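Local coordinates for protein CurH (Lyngbya majuscula, PDB 3KG7) that probably dehydrates beta-hydroxyacyl intermediates as the dehydratase domain of a module in the curacin polyketide synthase, a double-hotdog lyase, at residues Q7-L12 and A196-H201; V62-A67 and S237-S242; R210-L215 and E250-N255; L258-Y263 and T282-P287. All coordinates share one frame; numbering follows the deposited sequence.

Contact 1: Q7-L12 and A196-H201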
loop_
_atom_site.group_PDB
_atom_site.type_symbol
_atom_site.label_atom_id
_atom_site.label_comp_id
_atom_site.label_asym_id
_atom_site.label_seq_id
_atom_site.Cartn_x
_atom_site.Cartn_y
_atom_site.Cartn_z
ATOM N N GLN C 7 0.026 -6.203 -12.454
ATOM C CA GLN C 7 0.338 -7.666 -12.427
ATOM C C GLN C 7 1.041 -8.054 -11.116
ATOM O O GLN C 7 1.072 -7.250 -10.177
ATOM C CB GLN C 7 1.148 -8.075 -13.665
ATOM C CG GLN C 7 0.428 -7.783 -14.994
ATOM C CD GLN C 7 0.989 -8.573 -16.178
ATOM O OE1 GLN C 7 1.816 -9.479 -16.005
ATOM N NE2 GLN C 7 0.533 -8.236 -17.388
ATOM N N VAL C 8 1.607 -9.265 -11.052
ATOM C CA VAL C 8 2.000 -9.873 -9.762
ATOM C C VAL C 8 3.131 -10.908 -9.852
ATOM O O VAL C 8 3.029 -11.921 -10.550
ATOM C CB VAL C 8 0.761 -10.481 -9.004
ATOM C CG1 VAL C 8 -0.165 -11.270 -9.960
ATOM C CG2 VAL C 8 1.188 -11.353 -7.836
ATOM N N HIS C 9 4.203 -10.635 -9.122
ATOM C CA HIS C 9 5.329 -11.547 -8.973
ATOM C C HIS C 9 4.909 -12.763 -8.154
ATOM O O HIS C 9 4.286 -12.621 -7.100
ATOM C CB HIS C 9 6.455 -10.819 -8.247
ATOM C CG HIS C 9 7.799 -11.448 -8.419
ATOM N ND1 HIS C 9 8.476 -12.051 -7.381
ATOM C CD2 HIS C 9 8.602 -11.553 -9.507
ATOM C CE1 HIS C 9 9.636 -12.509 -7.822
ATOM N NE2 HIS C 9 9.736 -12.220 -9.109
ATOM N N ARG C 10 5.252 -13.954 -8.638
ATOM C CA ARG C 10 4.963 -15.204 -7.922
ATOM C C ARG C 10 5.402 -15.205 -6.460
ATOM O O ARG C 10 4.671 -15.689 -5.589
ATOM C CB ARG C 10 5.593 -16.409 -8.629
ATOM C CG ARG C 10 4.584 -17.431 -9.085
ATOM C CD ARG C 10 5.122 -18.853 -9.039
ATOM N NE ARG C 10 4.128 -19.771 -8.486
ATOM C CZ ARG C 10 3.089 -20.269 -9.156
ATOM N NH1 ARG C 10 2.885 -19.955 -10.429
ATOM N NH2 ARG C 10 2.241 -21.087 -8.544
ATOM N N LEU C 11 6.599 -14.675 -6.199
ATOM C CA LEU C 11 7.176 -14.698 -4.862
ATOM C C LEU C 11 6.713 -13.533 -3.982
ATOM O O LEU C 11 6.312 -13.744 -2.839
ATOM C CB LEU C 11 8.704 -14.740 -4.937
ATOM C CG LEU C 11 9.487 -14.827 -3.622
ATOM C CD1 LEU C 11 9.318 -16.161 -2.963
ATOM C CD2 LEU C 11 10.961 -14.567 -3.876
ATOM N N LEU C 12 6.760 -12.316 -4.513
ATOM C CA LEU C 12 6.498 -11.133 -3.704
ATOM C C LEU C 12 5.032 -10.693 -3.674
ATOM O O LEU C 12 4.600 -10.034 -2.729
ATOM C CB LEU C 12 7.383 -9.977 -4.168
ATOM C CG LEU C 12 8.843 -9.992 -3.718
ATOM C CD1 LEU C 12 9.560 -8.847 -4.383
ATOM C CD2 LEU C 12 8.955 -9.873 -2.222
ATOM N N ALA C 196 10.643 -17.734 -10.765
ATOM C CA ALA C 196 10.221 -16.518 -11.466
ATOM C C ALA C 196 11.317 -15.446 -11.531
ATOM O O ALA C 196 11.049 -14.246 -11.371
ATOM C CB ALA C 196 8.946 -15.949 -10.809
ATOM N N GLY C 197 12.552 -15.873 -11.757
ATOM C CA GLY C 197 13.635 -14.930 -11.979
ATOM C C GLY C 197 14.107 -14.210 -10.736
ATOM O O GLY C 197 14.930 -13.302 -10.821
ATOM N N GLU C 198 13.585 -14.603 -9.579
ATOM C CA GLU C 198 14.120 -14.135 -8.301
ATOM C C GLU C 198 15.545 -14.696 -8.081
ATOM O O GLU C 198 15.842 -15.823 -8.495
ATOM C CB GLU C 198 13.160 -14.479 -7.141
ATOM C CG GLU C 198 13.025 -15.966 -6.753
ATOM C CD GLU C 198 12.357 -16.830 -7.818
ATOM O OE1 GLU C 198 11.174 -16.596 -8.152
ATOM O OE2 GLU C 198 13.021 -17.762 -8.317
ATOM N N PRO C 199 16.436 -13.910 -7.441
ATOM C CA PRO C 199 17.841 -14.327 -7.300
ATOM C C PRO C 199 17.984 -15.711 -6.680
ATOM O O PRO C 199 18.796 -16.522 -7.142
ATOM C CB PRO C 199 18.440 -13.288 -6.353
ATOM C CG PRO C 199 17.491 -12.146 -6.343
ATOM C CD PRO C 199 16.165 -12.603 -6.809
ATOM N N ILE C 200 17.205 -15.971 -5.633
ATOM C CA ILE C 200 17.251 -17.248 -4.913
ATOM C C ILE C 200 15.893 -17.559 -4.298
ATOM O O ILE C 200 15.343 -16.763 -3.536
ATOM C CB ILE C 200 18.368 -17.281 -3.842
ATOM C CG1 ILE C 200 18.592 -18.703 -3.316
ATOM C CG2 ILE C 200 18.074 -16.319 -2.689
ATOM C CD1 ILE C 200 19.858 -18.847 -2.476
ATOM N N HIS C 201 15.338 -18.711 -4.656
ATOM C CA HIS C 201 14.066 -19.133 -4.110
ATOM C C HIS C 201 14.233 -19.558 -2.661
ATOM O O HIS C 201 15.258 -20.157 -2.315
ATOM C CB HIS C 201 13.494 -20.295 -4.913
ATOM C CG HIS C 201 12.068 -20.606 -4.574
ATOM N ND1 HIS C 201 11.717 -21.507 -3.588
ATOM C CD2 HIS C 201 10.907 -20.107 -5.063
ATOM C CE1 HIS C 201 10.400 -21.560 -3.498
ATOM N NE2 HIS C 201 9.885 -20.720 -4.380
#

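Contact 2: V62-A67 and S237-S242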
loop_
_atom_site.group_PDB
_atom_site.type_symbol
_atom_site.label_atom_id
_atom_site.label_comp_id
_atom_site.label_asym_id
_atom_site.label_seq_id
_atom_site.Cartn_x
_atom_site.Cartn_y
_atom_site.Cartn_z
ATOM N N VAL C 62 14.942 -5.928 -3.691
ATOM C CA VAL C 62 16.008 -4.940 -3.892
ATOM C C VAL C 62 16.978 -5.318 -5.013
ATOM O O VAL C 62 17.683 -4.447 -5.529
ATOM C CB VAL C 62 16.832 -4.685 -2.594
ATOM C CG1 VAL C 62 15.913 -4.328 -1.430
ATOM C CG2 VAL C 62 17.702 -5.895 -2.245
ATOM N N GLY C 63 17.015 -6.603 -5.373
ATOM C CA GLY C 63 17.936 -7.096 -6.394
ATOM C C GLY C 63 19.334 -7.341 -5.851
ATOM O O GLY C 63 19.721 -6.782 -4.819
ATOM N N VAL C 64 20.093 -8.188 -6.540
ATOM C CA VAL C 64 21.479 -8.491 -6.159
ATOM C C VAL C 64 22.428 -7.799 -7.122
ATOM O O VAL C 64 22.024 -7.492 -8.239
ATOM C CB VAL C 64 21.764 -10.015 -6.134
ATOM C CG1 VAL C 64 21.011 -10.658 -4.997
ATOM C CG2 VAL C 64 21.412 -10.674 -7.476
ATOM N N PRO C 65 23.686 -7.537 -6.703
ATOM C CA PRO C 65 24.282 -7.873 -5.402
ATOM C C PRO C 65 23.688 -7.051 -4.260
ATOM O O PRO C 65 23.345 -5.879 -4.440
ATOM C CB PRO C 65 25.767 -7.543 -5.584
ATOM C CG PRO C 65 25.958 -7.302 -7.061
ATOM C CD PRO C 65 24.644 -6.817 -7.563
ATOM N N ALA C 66 23.556 -7.687 -3.102
ATOM C CA ALA C 66 22.949 -7.087 -1.926
ATOM C C ALA C 66 23.441 -7.801 -0.689
ATOM O O ALA C 66 23.939 -8.927 -0.756
ATOM C CB ALA C 66 21.431 -7.177 -1.990
ATOM N N ALA C 67 23.287 -7.131 0.443
ATOM C CA ALA C 67 23.657 -7.664 1.740
ATOM C C ALA C 67 22.522 -7.387 2.711
ATOM O O ALA C 67 21.981 -6.286 2.746
ATOM C CB ALA C 67 24.932 -7.018 2.219
ATOM N N SER C 237 25.879 -12.178 -4.372
ATOM C CA SER C 237 26.447 -11.342 -5.436
ATOM C C SER C 237 25.653 -11.424 -6.730
ATOM O O SER C 237 25.528 -10.428 -7.440
ATOM C CB SER C 237 27.898 -11.712 -5.729
ATOM O OG SER C 237 28.658 -11.763 -4.542
ATOM N N HIS C 238 25.136 -12.611 -7.049
ATOM C CA HIS C 238 24.326 -12.798 -8.257
ATOM C C HIS C 238 23.349 -13.964 -8.093
ATOM O O HIS C 238 23.424 -14.687 -7.103
ATOM C CB HIS C 238 25.203 -12.951 -9.516
ATOM C CG HIS C 238 26.256 -14.008 -9.407
ATOM N ND1 HIS C 238 25.971 -15.352 -9.500
ATOM C CD2 HIS C 238 27.596 -13.917 -9.234
ATOM C CE1 HIS C 238 27.089 -16.045 -9.376
ATOM N NE2 HIS C 238 28.089 -15.198 -9.215
ATOM N N PRO C 239 22.419 -14.142 -9.053
ATOM C CA PRO C 239 21.447 -15.215 -8.931
ATOM C C PRO C 239 22.123 -16.577 -8.854
ATOM O O PRO C 239 23.198 -16.764 -9.434
ATOM C CB PRO C 239 20.649 -15.111 -10.230
ATOM C CG PRO C 239 20.825 -13.723 -10.670
ATOM C CD PRO C 239 22.216 -13.373 -10.292
ATOM N N THR C 240 21.499 -17.514 -8.143
ATOM C CA THR C 240 22.017 -18.882 -8.065
ATOM C C THR C 240 21.980 -19.555 -9.436
ATOM O O THR C 240 21.008 -19.406 -10.175
ATOM C CB THR C 240 21.233 -19.761 -7.063
ATOM O OG1 THR C 240 19.887 -19.909 -7.512
ATOM C CG2 THR C 240 21.220 -19.131 -5.698
ATOM N N PRO C 241 23.049 -20.292 -9.782
ATOM C CA PRO C 241 23.032 -21.114 -10.982
ATOM C C PRO C 241 22.139 -22.335 -10.761
ATOM O O PRO C 241 21.685 -22.570 -9.633
ATOM C CB PRO C 241 24.490 -21.554 -11.129
ATOM C CG PRO C 241 25.265 -20.734 -10.152
ATOM C CD PRO C 241 24.328 -20.407 -9.067
ATOM N N SER C 242 21.894 -23.102 -11.824
ATOM C CA SER C 242 21.019 -24.280 -11.757
ATOM C C SER C 242 21.551 -25.325 -10.780
ATOM O O SER C 242 20.782 -26.102 -10.207
ATOM C CB SER C 242 20.842 -24.888 -13.150
ATOM O OG SER C 242 22.098 -25.064 -13.786
#

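Contact 3: R210-L215 and E250-N255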
loop_
_atom_site.group_PDB
_atom_site.type_symbol
_atom_site.label_atom_id
_atom_site.label_comp_id
_atom_site.label_asym_id
_atom_site.label_seq_id
_atom_site.Cartn_x
_atom_site.Cartn_y
_atom_site.Cartn_z
ATOM N N ARG C 210 21.015 -26.962 5.591
ATOM C CA ARG C 210 20.645 -28.324 5.979
ATOM C C ARG C 210 21.776 -29.216 6.508
ATOM O O ARG C 210 21.513 -30.331 6.955
ATOM C CB ARG C 210 19.924 -29.026 4.825
ATOM C CG ARG C 210 18.523 -28.522 4.579
ATOM C CD ARG C 210 17.911 -29.154 3.348
ATOM N NE ARG C 210 16.726 -28.416 2.905
ATOM C CZ ARG C 210 16.008 -28.704 1.819
ATOM N NH1 ARG C 210 16.335 -29.725 1.036
ATOM N NH2 ARG C 210 14.958 -27.960 1.504
ATOM N N LEU C 211 23.024 -28.745 6.459
ATOM C CA LEU C 211 24.152 -29.580 6.897
ATOM C C LEU C 211 25.287 -28.820 7.581
ATOM O O LEU C 211 25.655 -27.706 7.187
ATOM C CB LEU C 211 24.701 -30.425 5.738
ATOM C CG LEU C 211 25.824 -31.443 5.996
ATOM C CD1 LEU C 211 25.391 -32.564 6.937
ATOM C CD2 LEU C 211 26.335 -32.023 4.688
ATOM N N THR C 212 25.836 -29.468 8.604
ATOM C CA THR C 212 26.943 -28.964 9.393
ATOM C C THR C 212 27.828 -30.178 9.655
ATOM O O THR C 212 27.304 -31.292 9.741
ATOM C CB THR C 212 26.443 -28.413 10.747
ATOM O OG1 THR C 212 25.106 -27.914 10.612
ATOM C CG2 THR C 212 27.340 -27.294 11.241
ATOM N N PRO C 213 29.168 -29.985 9.763
ATOM C CA PRO C 213 30.109 -31.056 10.141
ATOM C C PRO C 213 29.613 -31.985 11.262
ATOM O O PRO C 213 29.960 -33.173 11.289
ATOM C CB PRO C 213 31.337 -30.278 10.621
ATOM C CG PRO C 213 31.314 -29.030 9.832
ATOM C CD PRO C 213 29.880 -28.719 9.495
ATOM N N ASP C 214 28.793 -31.437 12.159
ATOM C CA ASP C 214 28.319 -32.138 13.349
ATOM C C ASP C 214 26.792 -32.245 13.393
ATOM O O ASP C 214 26.174 -31.954 14.417
ATOM C CB ASP C 214 28.826 -31.410 14.599
ATOM C CG ASP C 214 28.326 -29.973 14.681
ATOM O OD1 ASP C 214 28.580 -29.182 13.745
ATOM O OD2 ASP C 214 27.669 -29.641 15.687
ATOM N N LEU C 215 26.187 -32.671 12.287
ATOM C CA LEU C 215 24.727 -32.765 12.197
ATOM C C LEU C 215 24.152 -33.977 12.950
ATOM O O LEU C 215 22.972 -33.998 13.296
ATOM C CB LEU C 215 24.266 -32.755 10.732
ATOM C CG LEU C 215 22.824 -32.304 10.459
ATOM C CD1 LEU C 215 22.742 -30.784 10.264
ATOM C CD2 LEU C 215 22.250 -33.031 9.252
ATOM N N GLU C 250 33.590 -24.676 9.564
ATOM C CA GLU C 250 33.780 -25.084 10.964
ATOM C C GLU C 250 32.487 -25.592 11.613
ATOM O O GLU C 250 31.396 -25.175 11.216
ATOM C CB GLU C 250 34.461 -23.984 11.801
ATOM C CG GLU C 250 33.940 -22.564 11.608
ATOM C CD GLU C 250 34.742 -21.538 12.400
ATOM O OE1 GLU C 250 34.733 -21.598 13.648
ATOM O OE2 GLU C 250 35.377 -20.663 11.777
ATOM N N PRO C 251 32.606 -26.525 12.587
ATOM C CA PRO C 251 31.436 -27.044 13.308
ATOM C C PRO C 251 30.628 -25.952 14.011
ATOM O O PRO C 251 31.166 -24.894 14.347
ATOM C CB PRO C 251 32.052 -28.004 14.332
ATOM C CG PRO C 251 33.351 -28.410 13.730
ATOM C CD PRO C 251 33.849 -27.181 13.041
ATOM N N SER C 252 29.343 -26.222 14.219
ATOM C CA SER C 252 28.421 -25.252 14.809
ATOM C C SER C 252 28.822 -24.855 16.229
ATOM O O SER C 252 29.175 -25.705 17.044
ATOM C CB SER C 252 26.986 -25.791 14.792
ATOM O OG SER C 252 26.915 -27.086 15.359
ATOM N N ARG C 253 28.774 -23.555 16.505
ATOM C CA ARG C 253 29.021 -23.039 17.845
ATOM C C ARG C 253 27.767 -23.164 18.699
ATOM O O ARG C 253 26.679 -22.754 18.298
ATOM C CB ARG C 253 29.513 -21.589 17.803
ATOM C CG ARG C 253 30.910 -21.423 17.182
ATOM C CD ARG C 253 31.379 -19.964 17.144
ATOM N NE ARG C 253 30.297 -19.034 16.828
ATOM C CZ ARG C 253 29.781 -18.858 15.615
ATOM N NH1 ARG C 253 30.242 -19.549 14.580
ATOM N NH2 ARG C 253 28.795 -17.989 15.439
ATOM N N VAL C 254 27.939 -23.747 19.878
ATOM C CA VAL C 254 26.838 -24.032 20.779
ATOM C C VAL C 254 26.907 -23.090 21.972
ATOM O O VAL C 254 27.788 -23.225 22.829
ATOM C CB VAL C 254 26.884 -25.507 21.269
ATOM C CG1 VAL C 254 25.746 -25.801 22.257
ATOM C CG2 VAL C 254 26.829 -26.465 20.087
ATOM N N ASN C 255 26.009 -22.109 22.004
ATOM C CA ASN C 255 25.801 -21.336 23.219
ATOM C C ASN C 255 24.964 -22.183 24.174
ATOM O O ASN C 255 23.958 -22.778 23.776
ATOM C CB ASN C 255 25.115 -19.991 22.931
ATOM C CG ASN C 255 25.202 -19.034 24.135
ATOM O OD1 ASN C 255 24.896 -19.467 25.355
ATOM N ND2 ASN C 255 25.558 -17.706 23.763
#

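Contact 4: L258-Y263 and T282-P287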
loop_
_atom_site.group_PDB
_atom_site.type_symbol
_atom_site.label_atom_id
_atom_site.label_comp_id
_atom_site.label_asym_id
_atom_site.label_seq_id
_atom_site.Cartn_x
_atom_site.Cartn_y
_atom_site.Cartn_z
ATOM N N LEU C 258 22.495 -19.312 26.843
ATOM C CA LEU C 258 21.442 -18.708 26.014
ATOM C C LEU C 258 20.900 -19.670 24.945
ATOM O O LEU C 258 20.073 -19.285 24.110
ATOM C CB LEU C 258 21.913 -17.384 25.392
ATOM C CG LEU C 258 21.840 -16.147 26.315
ATOM C CD1 LEU C 258 22.969 -15.152 26.023
ATOM C CD2 LEU C 258 20.459 -15.467 26.237
ATOM N N GLN C 259 21.389 -20.912 24.986
ATOM C CA GLN C 259 20.819 -22.067 24.266
ATOM C C GLN C 259 20.505 -21.852 22.779
ATOM O O GLN C 259 19.338 -21.762 22.386
ATOM C CB GLN C 259 19.582 -22.595 25.012
ATOM C CG GLN C 259 19.237 -24.062 24.733
ATOM C CD GLN C 259 20.226 -25.048 25.347
ATOM O OE1 GLN C 259 20.912 -24.743 26.326
ATOM N NE2 GLN C 259 20.295 -26.243 24.772
ATOM N N THR C 260 21.557 -21.781 21.965
ATOM C CA THR C 260 21.440 -21.611 20.513
ATOM C C THR C 260 22.599 -22.311 19.817
ATOM O O THR C 260 23.715 -22.331 20.341
ATOM C CB THR C 260 21.496 -20.119 20.094
ATOM O OG1 THR C 260 22.745 -19.537 20.506
ATOM C CG2 THR C 260 20.343 -19.318 20.688
ATOM N N ARG C 261 22.344 -22.886 18.644
ATOM C CA ARG C 261 23.423 -23.378 17.779
ATOM C C ARG C 261 23.567 -22.428 16.601
ATOM O O ARG C 261 22.572 -22.101 15.955
ATOM C CB ARG C 261 23.135 -24.784 17.250
ATOM C CG ARG C 261 23.035 -25.864 18.298
ATOM C CD ARG C 261 22.887 -27.218 17.637
ATOM N NE ARG C 261 24.171 -27.759 17.198
ATOM C CZ ARG C 261 24.919 -28.603 17.911
ATOM N NH1 ARG C 261 24.521 -29.015 19.109
ATOM N NH2 ARG C 261 26.072 -29.038 17.426
ATOM N N SER C 262 24.790 -21.986 16.319
ATOM C CA SER C 262 25.027 -21.051 15.213
ATOM C C SER C 262 26.133 -21.529 14.287
ATOM O O SER C 262 27.096 -22.163 14.735
ATOM C CB SER C 262 25.384 -19.661 15.739
ATOM O OG SER C 262 24.685 -19.364 16.933
ATOM N N TYR C 263 25.999 -21.213 12.998
ATOM C CA TYR C 263 27.015 -21.584 12.004
ATOM C C TYR C 263 27.053 -20.695 10.758
ATOM O O TYR C 263 26.240 -19.784 10.599
ATOM C CB TYR C 263 26.944 -23.085 11.633
ATOM C CG TYR C 263 25.588 -23.611 11.202
ATOM C CD1 TYR C 263 24.612 -23.949 12.147
ATOM C CD2 TYR C 263 25.294 -23.808 9.852
ATOM C CE1 TYR C 263 23.361 -24.444 11.753
ATOM C CE2 TYR C 263 24.047 -24.306 9.447
ATOM C CZ TYR C 263 23.088 -24.621 10.401
ATOM O OH TYR C 263 21.860 -25.106 10.003
ATOM N N THR C 282 21.541 -18.898 13.138
ATOM C CA THR C 282 21.266 -19.407 14.476
ATOM C C THR C 282 19.925 -20.142 14.564
ATOM O O THR C 282 18.882 -19.617 14.153
ATOM C CB THR C 282 21.327 -18.273 15.519
ATOM O OG1 THR C 282 22.521 -17.503 15.323
ATOM C CG2 THR C 282 21.321 -18.838 16.930
ATOM N N VAL C 283 19.966 -21.364 15.086
ATOM C CA VAL C 283 18.750 -22.118 15.369
ATOM C C VAL C 283 18.532 -22.203 16.879
ATOM O O VAL C 283 19.487 -22.170 17.651
ATOM C CB VAL C 283 18.769 -23.535 14.732
ATOM C CG1 VAL C 283 18.714 -23.437 13.205
ATOM C CG2 VAL C 283 19.995 -24.334 15.185
ATOM N N LYS C 284 17.274 -22.283 17.294
ATOM C CA LYS C 284 16.946 -22.449 18.707
ATOM C C LYS C 284 15.839 -23.487 18.870
ATOM O O LYS C 284 14.954 -23.607 18.012
ATOM C CB LYS C 284 16.541 -21.111 19.336
ATOM C CG LYS C 284 16.455 -21.126 20.864
ATOM C CD LYS C 284 15.972 -19.792 21.426
ATOM C CE LYS C 284 14.465 -19.623 21.272
ATOM N NZ LYS C 284 13.965 -18.413 21.979
ATOM N N ARG C 285 15.898 -24.240 19.966
ATOM C CA ARG C 285 14.887 -25.249 20.277
ATOM C C ARG C 285 13.491 -24.623 20.366
ATOM O O ARG C 285 13.294 -23.609 21.043
ATOM C CB ARG C 285 15.235 -25.965 21.582
ATOM C CG ARG C 285 16.569 -26.701 21.563
ATOM C CD ARG C 285 16.441 -28.145 21.073
ATOM N NE ARG C 285 15.736 -29.008 22.027
ATOM C CZ ARG C 285 15.906 -30.325 22.135
ATOM N NH1 ARG C 285 16.775 -30.965 21.362
ATOM N NH2 ARG C 285 15.206 -31.007 23.029
ATOM N N ALA C 286 12.534 -25.220 19.663
ATOM C CA ALA C 286 11.164 -24.726 19.666
ATOM C C ALA C 286 10.169 -25.882 19.703
ATOM O O ALA C 286 9.861 -26.472 18.664
ATOM C CB ALA C 286 10.914 -23.820 18.456
ATOM N N PRO C 287 9.677 -26.222 20.909
ATOM C CA PRO C 287 8.651 -27.260 21.048
ATOM C C PRO C 287 7.335 -26.832 20.401
ATOM O O PRO C 287 7.040 -25.638 20.328
ATOM C CB PRO C 287 8.496 -27.412 22.564
ATOM C CG PRO C 287 9.003 -26.139 23.136
ATOM C CD PRO C 287 10.072 -25.652 22.210
#

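Contact 1: Q7-L12 and A196-H201
The His9 imidazole reaches across to the 196-201 loop with its CG anti to the backbone N (chi1 -161°), which brings the NE2 tip to the carbonyl of Ala196. His9 NE2 meets Ala196 O at 3.3 Å in a weak, bent hydrogen bond. The other ring nitrogen faces back into its own segment: ND1 weakly accepts from Leu12 N, which lies in the ring plane, so each nitrogen has a weak partner. Glu198 comes to the ring edge with its CB, 4.1 Å from His9 CE1. Its chain bends at chi2 (-67°), Glu198 OE1 turning to Ala196 N (2.9 Å) and accepting there with its syn lone pair; the carboxylate and ring planes are 59° apart. With Glu198 OE1 4.7 Å from His9 NE2, the acid could polarise the ring, although ND1 as an acceptor fits a neutral imidazole protonated on NE2. In the double-hotdog fold this contact ties the segment ahead of strand 14-17, in the N-terminal half, to the loop entering helix 202-207 of the second half. Leu11 crosses Glu198 at about a right angle, Leu11 CD2 lying 3.8 Å from Glu198 CG, and Ala60 of helix 52-62 packs against Leu11. Arg10 CB touches Ala196 CB at 4.0 Å.

Contact 2: V62-A67 and S237-S242
The two backbones come closest at Pro65 and Ser237, whose CA atoms are 4.1 Å apart, with a cis peptide bond before Pro65 bending the first chain as it passes. This is a junction between the halves of the double hotdog: 62-67 leaves helix 52-62 through Gly63, with positive phi, and enters strand 66-73, while 237-242 follows the neighbouring strand 225-236. A backbone hydrogen bond between Ala66 and Leu236 continues the pairing beside the contact. Val64 aims its side chain at the second segment. Val64 CG2, set in the crowded position between backbone N and carbonyl carbon, sits 3.7 Å from His238 CA and reaches Pro239 CD at 4.0 Å, an apolar touch at the surface of the domain. The Pro65 ring lies against the carbonyl of Ser237, with Pro65 CG 3.2 Å from Ser237 O. Ser237 OG is hydrogen-bonded to Phe275 O, and the His238 ring meets that of Phe275, their planes nearly parallel. The imidazole is further fixed by its own neighbour: His238 ND1 donates to Pro239 O at 3.1 Å, nearly straight at 165°, with the oxygen in the ring plane and the nitrogen above the carbonyl plane.

Contact 3: R210-L215 and E250-N255
The loop that follows helix 202-207 in the second hotdog here meets the irregular part (250-252) of strand 243-255, with one carboxylate as its polar centre. Asp214 carries its CG in the crowded position between backbone N and carbonyl carbon (chi1 61°), which directs the acid at Ser252. Asp214 OD1 takes the backbone N-H of Ser252 at 3.1 Å; the bond is nearly straight (167°), although the nitrogen approaches from above the carboxylate plane. Ser252 OG, also in the crowded chi1 position, adds a weak bond to Asp214 OD1, also at 3.1 Å, so backbone and side chain of a single serine grip the same oxygen. The strongest partner of both polar ends lies on the next strand of the antiparallel sheet: Arg261 forms a salt bridge with Asp214 OD2 and a hydrogen bond with Ser252 OG, and its positive charge would be expected to keep the acid ionised. A turn presents the aspartate, with Leu215 N bonding weakly back to Thr212 O. Beside this polar patch, two prolines meet, Pro213 CB at 4.1 Å from Pro251 CG, and Pro213 CG rests 3.9 Å from Pro251 N. Thr212, at the start of the turn, points its methyl, anti to the backbone N, at the serine: Thr212 CG2 lies 3.9 Å from Ser252 CB, while Tyr263 of strand 260-268 touches Thr212 as well.

Contact 4: L258-Y263 and T282-P287
Thr282 can be followed outward from its CB, which stands 3.8 Å from Ser262 OG on the neighbouring strand. From there the side chain forks, with chi1 of -48° setting OG1 anti to the carbonyl carbon and the methyl anti to the backbone N. Thr282 OG1 receives a weak hydrogen bond from Ser262 OG at 3.3 Å; its stronger partner is Gly280 O, two residues back along the chain. On the methyl branch Thr282 CG2 lies 3.4 Å from Thr260 CB, the two threonines crossing obliquely, and comes equally near Ser262 OG. Strands 260-268 and 274-286 make an antiparallel beta hairpin in the second hotdog; their portions 260-263 and 282-286 run at 161°, the axes 4.6 Å apart at closest approach. Arg261 and Val283 are the hydrogen-bonded pair. Val283 N donates to Arg261 O at 2.8 Å, nearly along the C=O axis, and Arg261 N returns a bond to Val283 O at 3.1 Å in the carbonyl plane. Ser262 and Thr282 form the adjoining non-hydrogen-bonded pair, with side chains on the opposite face of the sheet. On the face of Arg261 and Val283, Val283 CG2 packs 3.8 Å from Arg261 CB; the arginine chain then bends at chi3 (81°) and carries its guanidinium away to Asp214, with Phe218 in a cation-pi contact. Gln259 and Thr260 both face Asn255 in a G1 beta bulge, and Gln259 O lies 3.3 Å from Lys284 CG, whose chain goes on to a cation-pi contact with Trp229.

The four contacts fall into two touching pairs. Contacts 1 and 2, centres about 13 Å apart, each join the N-terminal half of the double hotdog to the second half, and Pro199 O of contact 1 probably accepts a hydrogen bond from Thr240 N of contact 2 at 3.0 Å. Contacts 3 and 4, centres about 11 Å apart, lie within the second half, where Arg253 N probably bonds to Ser262 O at 2.8 Å, besides the salt bridge. Contacts 1 and 3 are about 31 Å apart between centres, on opposite sides of the chain's centre. In relatives of this fold the dehydratase site forms between the two halves, so contacts 1 and 2 join the same halves that would probably build it here.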